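Local coordinates for protein putative solute-binding component of ABC transporter (Clostridium phytofermentans, PDB 4YS6) that probably serves as the sugar-capturing component of an ABC transporter and holds beta-D-glucose in its binding cleft, at residues K37-W51 with L62-N76. Residues are numbered along the deposited sequence; the frame is centred on the assembly and turned at random. Where two conformers were deposited one is given.
Sequences KLVGVAMPTKDLQRW and LKDAGYEVDLQYASN. With NA (sodium ion), chain G; BGC (beta-D-glucopyranose), chain D.
K46 CG sits 3.8 Å from the centroid of the Y73 ring, a CH-pi contact over one face. With CG anti to the carbonyl carbon (chi1 -71°) and an extended chain beyond, K46 CE lies along that same face. On the opposite face M43 packs off-centre, its CB 3.4 Å from Y73 CE2. At the ring edge Y73 OH donates to W51 O at 2.9 Å, tilted 27° from the carbonyl plane. T45 O, buried with no polar partner, also lies at the edge. The W51 indole has R50 CG and P44 CG on opposite faces. Its NE1 donates to glucose O6 at 3.0 Å. W51 CH2 lies over the centre of the R50 guanidinium; at its edge, in plane, NH1 donates to glucose O3 and forms a salt bridge with D124.

Parallel strands 38-43 and 68-73, joined by helix 50-64, form a beta-alpha-beta unit of the periplasmic-binding-protein fold. Six backbone bonds join residues 37-43 to 68-72. L62 CD1 meets V41 CG2 tip to tip at 3.8 Å; V39 crosses L62 at about a right angle. N76 N donates to P44 O at 2.8 Å. The preceding S75 binds sodium through its O, with D77 and three waters.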
ATOM      1  N   LYS A  37      21.568  -9.086  19.827  1.00 33.57           N
ATOM      2  CA  LYS A  37      21.345  -8.130  18.744  1.00 29.37           C
ATOM      3  C   LYS A  37      20.514  -8.748  17.615  1.00 24.42           C
ATOM      4  O   LYS A  37      20.674  -8.386  16.458  1.00 24.35           O
ATOM      5  CB  LYS A  37      22.685  -7.617  18.196  1.00 39.03           C
ATOM      6  CG  LYS A  37      23.371  -6.566  19.082  1.00 52.87           C
ATOM      7  CD  LYS A  37      22.642  -5.217  19.032  1.00 55.38           C
ATOM      8  CE  LYS A  37      23.315  -4.153  19.889  1.00 55.86           C
ATOM      9  NZ  LYS A  37      23.217  -4.449  21.344  1.00 58.32           N
ATOM     10  N   LEU A  38      19.620  -9.667  17.965  1.00 22.27           N
ATOM     11  CA  LEU A  38      18.724 -10.291  17.001  1.00 19.26           C
ATOM     12  C   LEU A  38      17.438  -9.498  16.834  1.00 18.70           C
ATOM     13  O   LEU A  38      16.773  -9.153  17.808  1.00 22.17           O
ATOM     14  CB  LEU A  38      18.389 -11.719  17.429  1.00 25.02           C
ATOM     15  CG  LEU A  38      17.434 -12.502  16.527  1.00 30.19           C
ATOM     16  CD1 LEU A  38      17.972 -12.653  15.105  1.00 25.72           C
ATOM     17  CD2 LEU A  38      17.171 -13.873  17.148  1.00 34.88           C
ATOM     18  N   VAL A  39      17.102  -9.221  15.586  1.00 17.68           N
ATOM     19  CA  VAL A  39      15.901  -8.476  15.233  1.00 16.87           C
ATOM     20  C   VAL A  39      15.024  -9.342  14.358  1.00 16.46           C
ATOM     21  O   VAL A  39      15.503  -9.928  13.379  1.00 16.88           O
ATOM     22  CB  VAL A  39      16.261  -7.181  14.491  1.00 19.92           C
ATOM     23  CG1 VAL A  39      15.012  -6.425  14.035  1.00 21.91           C
ATOM     24  CG2 VAL A  39      17.109  -6.329  15.382  1.00 17.05           C
ATOM     25  N   GLY A  40      13.736  -9.426  14.700  1.00 17.94           N
ATOM     26  CA  GLY A  40      12.809 -10.193  13.902  1.00 15.81           C
ATOM     27  C   GLY A  40      12.115  -9.274  12.916  1.00 15.09           C
ATOM     28  O   GLY A  40      11.744  -8.148  13.257  1.00 15.90           O
ATOM     29  N   VAL A  41      11.940  -9.757  11.694  1.00 14.86           N
ATOM     30  CA  VAL A  41      11.287  -8.982  10.657  1.00 14.28           C
ATOM     31  C   VAL A  41      10.229  -9.847  10.023  1.00 15.59           C
ATOM     32  O   VAL A  41      10.549 -10.885   9.423  1.00 16.27           O
ATOM     33  CB  VAL A  41      12.282  -8.496   9.574  1.00 15.95           C
ATOM     34  CG1 VAL A  41      11.567  -7.614   8.537  1.00 19.16           C
ATOM     35  CG2 VAL A  41      13.457  -7.733  10.215  1.00 16.56           C
ATOM     36  N   ALA A  42       8.970  -9.446  10.201  1.00 13.81           N
ATOM     37  CA  ALA A  42       7.843 -10.233   9.743  1.00 13.76           C
ATOM     38  C   ALA A  42       7.142  -9.528   8.582  1.00 14.64           C
ATOM     39  O   ALA A  42       6.582  -8.443   8.756  1.00 15.66           O
ATOM     40  CB  ALA A  42       6.862 -10.474  10.880  1.00 13.98           C
HETATM   41  N   MSE A  43       7.162 -10.156   7.410  1.00 13.42           N
HETATM   42  CA  MSE A  43       6.559  -9.582   6.201  1.00 15.15           C
HETATM   43  C   MSE A  43       5.316 -10.392   5.805  1.00 16.40           C
HETATM   44  O   MSE A  43       5.222 -11.576   6.139  1.00 14.36           O
HETATM   45  CB  MSE A  43       7.575  -9.568   5.043  1.00 15.15           C
HETATM   46  CG  MSE A  43       8.813  -8.707   5.292  1.00 14.37           C
HETATM   47 SE   MSE A  43       8.316  -6.849   5.066  1.00 25.16          SE
HETATM   48  CE  MSE A  43       9.043  -6.114   6.708  1.00 38.85           C
ATOM     49  N   PRO A  44       4.351  -9.758   5.127  1.00 12.87           N
ATOM     50  CA  PRO A  44       3.071 -10.455   4.912  1.00 13.03           C
ATOM     51  C   PRO A  44       3.089 -11.557   3.867  1.00 15.95           C
ATOM     52  O   PRO A  44       2.545 -12.627   4.129  1.00 15.92           O
ATOM     53  CB  PRO A  44       2.118  -9.331   4.469  1.00 14.05           C
ATOM     54  CG  PRO A  44       3.013  -8.241   3.958  1.00 16.79           C
ATOM     55  CD  PRO A  44       4.265  -8.334   4.775  1.00 15.06           C
ATOM     56  N   THR A  45       3.719 -11.312   2.727  1.00 15.56           N
ATOM     57  CA  THR A  45       3.707 -12.262   1.638  1.00 13.56           C
ATOM     58  C   THR A  45       4.733 -11.858   0.608  1.00 18.64           C
ATOM     59  O   THR A  45       5.078 -10.691   0.524  1.00 17.87           O
ATOM     60  CB  THR A  45       2.330 -12.333   0.984  1.00 16.88           C
ATOM     61  OG1 THR A  45       2.352 -13.285  -0.070  1.00 17.57           O
ATOM     62  CG2 THR A  45       1.936 -10.969   0.412  1.00 17.49           C
ATOM     63  N   LYS A  46       5.208 -12.828  -0.171  1.00 15.86           N
ATOM     64  CA  LYS A  46       6.055 -12.562  -1.338  1.00 15.05           C
ATOM     65  C   LYS A  46       5.243 -12.382  -2.615  1.00 19.58           C
ATOM     66  O   LYS A  46       5.801 -12.031  -3.658  1.00 17.89           O
ATOM     67  CB  LYS A  46       7.044 -13.716  -1.546  1.00 15.96           C
ATOM     68  CG  LYS A  46       8.125 -13.781  -0.503  1.00 21.03           C
ATOM     69  CD  LYS A  46       9.090 -14.921  -0.816  1.00 26.83           C
ATOM     70  CE  LYS A  46      10.180 -15.014   0.240  1.00 44.03           C
ATOM     71  NZ  LYS A  46      11.069 -16.194   0.045  1.00 57.82           N
ATOM     72  N   ASP A  47       3.932 -12.593  -2.536  1.00 16.61           N
ATOM     73  CA  ASP A  47       3.080 -12.630  -3.740  1.00 15.35           C
ATOM     74  C   ASP A  47       2.602 -11.228  -4.110  1.00 17.37           C
ATOM     75  O   ASP A  47       2.032 -11.020  -5.174  1.00 23.71           O
ATOM     76  CB  ASP A  47       1.879 -13.551  -3.535  1.00 21.31           C
ATOM     77  CG  ASP A  47       2.280 -15.023  -3.401  1.00 43.17           C
ATOM     78  OD1 ASP A  47       3.179 -15.478  -4.146  1.00 40.23           O
ATOM     79  OD2 ASP A  47       1.699 -15.721  -2.543  1.00 53.03           O
ATOM     80  N   LEU A  48       2.833 -10.270  -3.218  1.00 16.60           N
ATOM     81  CA  LEU A  48       2.617  -8.860  -3.490  1.00 14.55           C
ATOM     82  C   LEU A  48       4.018  -8.262  -3.555  1.00 16.93           C
ATOM     83  O   LEU A  48       4.811  -8.429  -2.632  1.00 16.50           O
ATOM     84  CB  LEU A  48       1.763  -8.223  -2.406  1.00 13.63           C
ATOM     85  CG  LEU A  48       0.315  -8.717  -2.346  1.00 15.53           C
ATOM     86  CD1 LEU A  48      -0.361  -8.321  -1.072  1.00 14.57           C
ATOM     87  CD2 LEU A  48      -0.469  -8.192  -3.523  1.00 18.40           C
ATOM     88  N   GLN A  49       4.362  -7.619  -4.662  1.00 14.48           N
ATOM     89  CA  GLN A  49       5.766  -7.486  -4.995  1.00 13.77           C
ATOM     90  C   GLN A  49       6.604  -6.749  -3.964  1.00 13.50           C
ATOM     91  O   GLN A  49       7.699  -7.197  -3.629  1.00 13.65           O
ATOM     92  CB  GLN A  49       5.945  -6.769  -6.325  1.00 14.14           C
ATOM     93  CG  GLN A  49       7.356  -6.894  -6.881  1.00 14.59           C
ATOM     94  CD  GLN A  49       7.670  -5.769  -7.855  1.00 14.93           C
ATOM     95  OE1 GLN A  49       7.121  -5.703  -8.948  1.00 15.29           O
ATOM     96  NE2 GLN A  49       8.547  -4.884  -7.450  1.00 15.49           N
ATOM     97  N   ARG A  50       6.118  -5.609  -3.490  1.00 13.49           N
ATOM     98  CA  ARG A  50       6.981  -4.705  -2.746  1.00 13.58           C
ATOM     99  C   ARG A  50       7.634  -5.363  -1.526  1.00 14.02           C
ATOM    100  O   ARG A  50       8.781  -5.038  -1.187  1.00 15.15           O
ATOM    101  CB  ARG A  50       6.226  -3.430  -2.299  1.00 13.16           C
ATOM    102  CG  ARG A  50       5.110  -3.635  -1.331  1.00 12.98           C
ATOM    103  CD  ARG A  50       4.718  -2.325  -0.665  1.00 14.89           C
ATOM    104  NE  ARG A  50       5.719  -1.883   0.306  1.00 14.60           N
ATOM    105  CZ  ARG A  50       5.541  -0.851   1.132  1.00 15.03           C
ATOM    106  NH1 ARG A  50       4.448  -0.112   1.059  1.00 12.86           N
ATOM    107  NH2 ARG A  50       6.470  -0.525   2.027  1.00 14.78           N
ATOM    108  N   TRP A  51       6.948  -6.300  -0.891  1.00 12.83           N
ATOM    109  CA  TRP A  51       7.418  -6.856   0.392  1.00 12.77           C
ATOM    110  C   TRP A  51       8.676  -7.666   0.204  1.00 13.13           C
ATOM    111  O   TRP A  51       9.440  -7.838   1.149  1.00 13.59           O
ATOM    112  CB  TRP A  51       6.327  -7.691   1.072  1.00 12.66           C
ATOM    113  CG  TRP A  51       5.062  -6.916   1.157  1.00 12.44           C
ATOM    114  CD1 TRP A  51       3.941  -7.117   0.409  1.00 13.98           C
ATOM    115  CD2 TRP A  51       4.791  -5.760   1.974  1.00 12.28           C
ATOM    116  NE1 TRP A  51       2.994  -6.176   0.700  1.00 13.32           N
ATOM    117  CE2 TRP A  51       3.496  -5.317   1.640  1.00 12.26           C
ATOM    118  CE3 TRP A  51       5.520  -5.054   2.939  1.00 12.32           C
ATOM    119  CZ2 TRP A  51       2.903  -4.218   2.262  1.00 13.28           C
ATOM    120  CZ3 TRP A  51       4.929  -3.948   3.533  1.00 12.20           C
ATOM    121  CH2 TRP A  51       3.639  -3.547   3.197  1.00 13.73           C
ATOM    122  N   LEU A  62      19.834  -3.870   8.274  1.00 16.87           N
ATOM    123  CA  LEU A  62      20.077  -4.330   9.652  1.00 17.15           C
ATOM    124  C   LEU A  62      21.438  -5.003   9.801  1.00 18.05           C
ATOM    125  O   LEU A  62      22.159  -4.759  10.770  1.00 19.74           O
ATOM    126  CB  LEU A  62      18.988  -5.296  10.097  1.00 17.39           C
ATOM    127  CG  LEU A  62      17.668  -4.619  10.439  1.00 18.79           C
ATOM    128  CD1 LEU A  62      16.596  -5.660  10.601  1.00 19.83           C
ATOM    129  CD2 LEU A  62      17.774  -3.764  11.722  1.00 19.54           C
ATOM    130  N   LYS A  63      21.802  -5.861   8.850  1.00 18.29           N
ATOM    131  CA  LYS A  63      23.093  -6.538   8.947  1.00 20.03           C
ATOM    132  C   LYS A  63      24.239  -5.544   8.834  1.00 22.40           C
ATOM    133  O   LYS A  63      25.242  -5.651   9.563  1.00 22.52           O
ATOM    134  CB  LYS A  63      23.202  -7.631   7.893  1.00 21.07           C
ATOM    135  CG  LYS A  63      22.258  -8.775   8.173  1.00 24.94           C
ATOM    136  CD  LYS A  63      22.417  -9.915   7.185  1.00 40.12           C
ATOM    137  CE  LYS A  63      21.524 -11.078   7.575  1.00 53.71           C
ATOM    138  NZ  LYS A  63      21.537 -12.168   6.562  1.00 65.31           N
ATOM    139  N   ASP A  64      24.085  -4.549   7.972  1.00 20.40           N
ATOM    140  CA  ASP A  64      25.085  -3.488   7.850  1.00 25.57           C
ATOM    141  C   ASP A  64      25.249  -2.705   9.147  1.00 26.89           C
ATOM    142  O   ASP A  64      26.338  -2.209   9.444  1.00 26.31           O
ATOM    143  CB  ASP A  64      24.713  -2.511   6.730  1.00 37.43           C
ATOM    144  CG  ASP A  64      25.246  -2.938   5.369  1.00 58.64           C
ATOM    145  OD1 ASP A  64      26.386  -3.452   5.297  1.00 66.40           O
ATOM    146  OD2 ASP A  64      24.523  -2.740   4.368  1.00 63.70           O
ATOM    147  N   ALA A  65      24.156  -2.573   9.893  1.00 21.77           N
ATOM    148  CA  ALA A  65      24.148  -1.850  11.162  1.00 23.58           C
ATOM    149  C   ALA A  65      24.588  -2.733  12.330  1.00 25.38           C
ATOM    150  O   ALA A  65      24.659  -2.268  13.471  1.00 23.71           O
ATOM    151  CB  ALA A  65      22.758  -1.286  11.422  1.00 20.89           C
ATOM    152  N   GLY A  66      24.882  -4.001  12.060  1.00 23.46           N
ATOM    153  CA  GLY A  66      25.426  -4.881  13.077  1.00 23.21           C
ATOM    154  C   GLY A  66      24.460  -5.830  13.752  1.00 21.93           C
ATOM    155  O   GLY A  66      24.828  -6.484  14.721  1.00 26.35           O
ATOM    156  N   TYR A  67      23.236  -5.920  13.247  1.00 19.90           N
ATOM    157  CA  TYR A  67      22.261  -6.822  13.822  1.00 19.51           C
ATOM    158  C   TYR A  67      22.237  -8.170  13.126  1.00 21.75           C
ATOM    159  O   TYR A  67      22.686  -8.303  11.983  1.00 25.97           O
ATOM    160  CB  TYR A  67      20.868  -6.190  13.776  1.00 18.53           C
ATOM    161  CG  TYR A  67      20.822  -4.887  14.515  1.00 18.55           C
ATOM    162  CD1 TYR A  67      20.648  -4.860  15.892  1.00 19.57           C
ATOM    163  CD2 TYR A  67      20.982  -3.682  13.848  1.00 18.41           C
ATOM    164  CE1 TYR A  67      20.614  -3.665  16.571  1.00 21.91           C
ATOM    165  CE2 TYR A  67      20.961  -2.488  14.525  1.00 21.54           C
ATOM    166  CZ  TYR A  67      20.772  -2.488  15.886  1.00 25.99           C
ATOM    167  OH  TYR A  67      20.747  -1.303  16.575  1.00 22.99           O
ATOM    168  N   GLU A  68      21.759  -9.171  13.856  1.00 19.72           N
ATOM    169  CA  GLU A  68      21.379 -10.454  13.284  1.00 23.31           C
ATOM    170  C   GLU A  68      19.892 -10.351  12.967  1.00 23.49           C
ATOM    171  O   GLU A  68      19.159  -9.587  13.617  1.00 20.51           O
ATOM    172  CB  GLU A  68      21.662 -11.620  14.230  1.00 27.86           C
ATOM    173  CG  GLU A  68      23.135 -11.855  14.531  1.00 44.96           C
ATOM    174  CD  GLU A  68      23.897 -12.443  13.349  1.00 64.69           C
ATOM    175  OE1 GLU A  68      23.286 -12.633  12.272  1.00 72.23           O
ATOM    176  OE2 GLU A  68      25.110 -12.720  13.501  1.00 69.42           O
ATOM    177  N   VAL A  69      19.458 -11.074  11.945  1.00 22.62           N
ATOM    178  CA  VAL A  69      18.102 -10.903  11.419  1.00 21.08           C
ATOM    179  C   VAL A  69      17.367 -12.216  11.244  1.00 23.97           C
ATOM    180  O   VAL A  69      17.907 -13.164  10.694  1.00 21.68           O
ATOM    181  CB  VAL A  69      18.121 -10.192  10.060  1.00 19.86           C
ATOM    182  CG1 VAL A  69      16.717 -10.000   9.536  1.00 19.28           C
ATOM    183  CG2 VAL A  69      18.811  -8.850  10.181  1.00 27.37           C
ATOM    184  N   ASP A  70      16.121 -12.246  11.706  1.00 19.44           N
ATOM    185  CA  ASP A  70      15.210 -13.363  11.466  1.00 21.28           C
ATOM    186  C   ASP A  70      14.064 -12.841  10.610  1.00 21.08           C
ATOM    187  O   ASP A  70      13.110 -12.255  11.129  1.00 20.71           O
ATOM    188  CB  ASP A  70      14.701 -13.932  12.784  1.00 25.23           C
ATOM    189  CG  ASP A  70      13.788 -15.150  12.599  1.00 31.26           C
ATOM    190  OD1 ASP A  70      13.597 -15.615  11.456  1.00 32.29           O
ATOM    191  OD2 ASP A  70      13.278 -15.653  13.617  1.00 40.29           O
ATOM    192  N   LEU A  71      14.207 -13.008   9.298  1.00 16.64           N
ATOM    193  CA  LEU A  71      13.225 -12.524   8.320  1.00 18.20           C
ATOM    194  C   LEU A  71      12.296 -13.648   7.874  1.00 17.00           C
ATOM    195  O   LEU A  71      12.755 -14.694   7.418  1.00 17.28           O
ATOM    196  CB  LEU A  71      13.940 -11.932   7.114  1.00 22.05           C
ATOM    197  CG  LEU A  71      13.088 -11.589   5.898  1.00 19.26           C
ATOM    198  CD1 LEU A  71      12.124 -10.458   6.233  1.00 21.99           C
ATOM    199  CD2 LEU A  71      13.971 -11.214   4.727  1.00 24.46           C
ATOM    200  N   GLN A  72      10.990 -13.452   8.010  0.60 15.23           N
ATOM    201  CA  GLN A  72      10.032 -14.465   7.586  0.60 15.39           C
ATOM    202  C   GLN A  72       8.859 -13.829   6.872  0.60 15.15           C
ATOM    203  O   GLN A  72       8.452 -12.698   7.192  0.60 15.15           O
ATOM    204  CB  GLN A  72       9.541 -15.288   8.776  0.60 18.95           C
ATOM    205  CG  GLN A  72      10.655 -16.068   9.456  0.60 21.53           C
ATOM    206  CD  GLN A  72      10.141 -16.992  10.534  0.60 26.30           C
ATOM    207  OE1 GLN A  72       9.324 -17.865  10.266  0.60 30.26           O
ATOM    208  NE2 GLN A  72      10.616 -16.802  11.764  0.60 30.84           N
ATOM    209  N   TYR A  73       8.355 -14.564   5.883  1.00 16.11           N
ATOM    210  CA  TYR A  73       7.187 -14.180   5.088  1.00 14.75           C
ATOM    211  C   TYR A  73       6.045 -15.146   5.363  1.00 16.79           C
ATOM    212  O   TYR A  73       6.267 -16.357   5.441  1.00 17.08           O
ATOM    213  CB  TYR A  73       7.481 -14.203   3.590  1.00 15.40           C
ATOM    214  CG  TYR A  73       8.415 -13.119   3.130  1.00 16.37           C
ATOM    215  CD1 TYR A  73       9.782 -13.257   3.275  1.00 19.67           C
ATOM    216  CD2 TYR A  73       7.922 -11.965   2.559  1.00 16.27           C
ATOM    217  CE1 TYR A  73      10.649 -12.263   2.852  1.00 18.63           C
ATOM    218  CE2 TYR A  73       8.773 -10.961   2.129  1.00 18.08           C
ATOM    219  CZ  TYR A  73      10.128 -11.109   2.288  1.00 15.04           C
ATOM    220  OH  TYR A  73      10.996 -10.129   1.873  1.00 20.49           O
ATOM    221  N   ALA A  74       4.820 -14.627   5.426  1.00 15.60           N
ATOM    222  CA  ALA A  74       3.691 -15.420   5.916  1.00 14.90           C
ATOM    223  C   ALA A  74       2.643 -15.877   4.880  1.00 16.93           C
ATOM    224  O   ALA A  74       1.606 -16.406   5.256  1.00 18.02           O
ATOM    225  CB  ALA A  74       2.996 -14.642   7.008  1.00 16.42           C
ATOM    226  N   SER A  75       2.922 -15.676   3.595  0.64 16.27           N
ATOM    227  CA  SER A  75       2.002 -16.089   2.527  0.64 17.06           C
ATOM    228  C   SER A  75       0.601 -15.524   2.711  0.64 19.06           C
ATOM    229  O   SER A  75      -0.383 -16.129   2.306  0.64 17.42           O
ATOM    230  CB  SER A  75       1.929 -17.607   2.434  0.64 22.59           C
ATOM    231  OG  SER A  75       1.397 -17.987   1.181  0.64 29.64           O
ATOM    232  N   ASN A  76       0.516 -14.340   3.304  1.00 16.85           N
ATOM    233  CA  ASN A  76      -0.773 -13.677   3.562  1.00 14.91           C
ATOM    234  C   ASN A  76      -1.735 -14.521   4.401  1.00 15.16           C
ATOM    235  O   ASN A  76      -2.965 -14.340   4.359  1.00 17.49           O
ATOM    236  CB  ASN A  76      -1.439 -13.264   2.229  1.00 17.00           C
ATOM    237  CG  ASN A  76      -1.413 -11.766   1.995  1.00 23.14           C
ATOM    238  OD1 ASN A  76      -0.719 -11.026   2.687  1.00 21.13           O
ATOM    239  ND2 ASN A  76      -2.157 -11.317   0.986  1.00 20.47           N
TER
HETATM  240 NA    NA G 406      -2.479 -17.157   1.761  1.00 32.36          NA
HETATM  241  C2  BGC D 403       0.911  -0.875   1.143  1.00 10.88           C
HETATM  242  C3  BGC D 403       0.883  -0.761  -0.346  1.00 12.91           C
HETATM  243  C4  BGC D 403       0.732  -2.063  -1.013  1.00 10.44           C
HETATM  244  C5  BGC D 403      -0.426  -2.849  -0.480  1.00 11.03           C
HETATM  245  C6  BGC D 403      -0.487  -4.275  -0.985  1.00 13.09           C
HETATM  246  C1  BGC D 403      -0.388  -1.549   1.629  1.00 12.38           C
HETATM  247  O1  BGC D 403      -0.421  -1.703   2.908  1.00 17.69           O
HETATM  248  O2  BGC D 403       1.013   0.416   1.730  1.00 11.78           O
HETATM  249  O3  BGC D 403       2.147  -0.104  -0.739  1.00 12.38           O
HETATM  250  O4  BGC D 403       0.476  -1.906  -2.431  1.00 12.51           O
HETATM  251  O5  BGC D 403      -0.296  -2.900   0.972  1.00 12.54           O
HETATM  252  O6  BGC D 403       0.776  -4.918  -0.914  1.00 12.98           O
HETATM  253  O   HOH W   1      -0.828 -17.281   0.070  1.00 33.57           O
HETATM  254  O   HOH W   2      -4.289 -15.987   1.877  1.00 41.53           O
HETATM  255  O   HOH W   3      -1.377 -19.438   1.634  1.00 27.91           O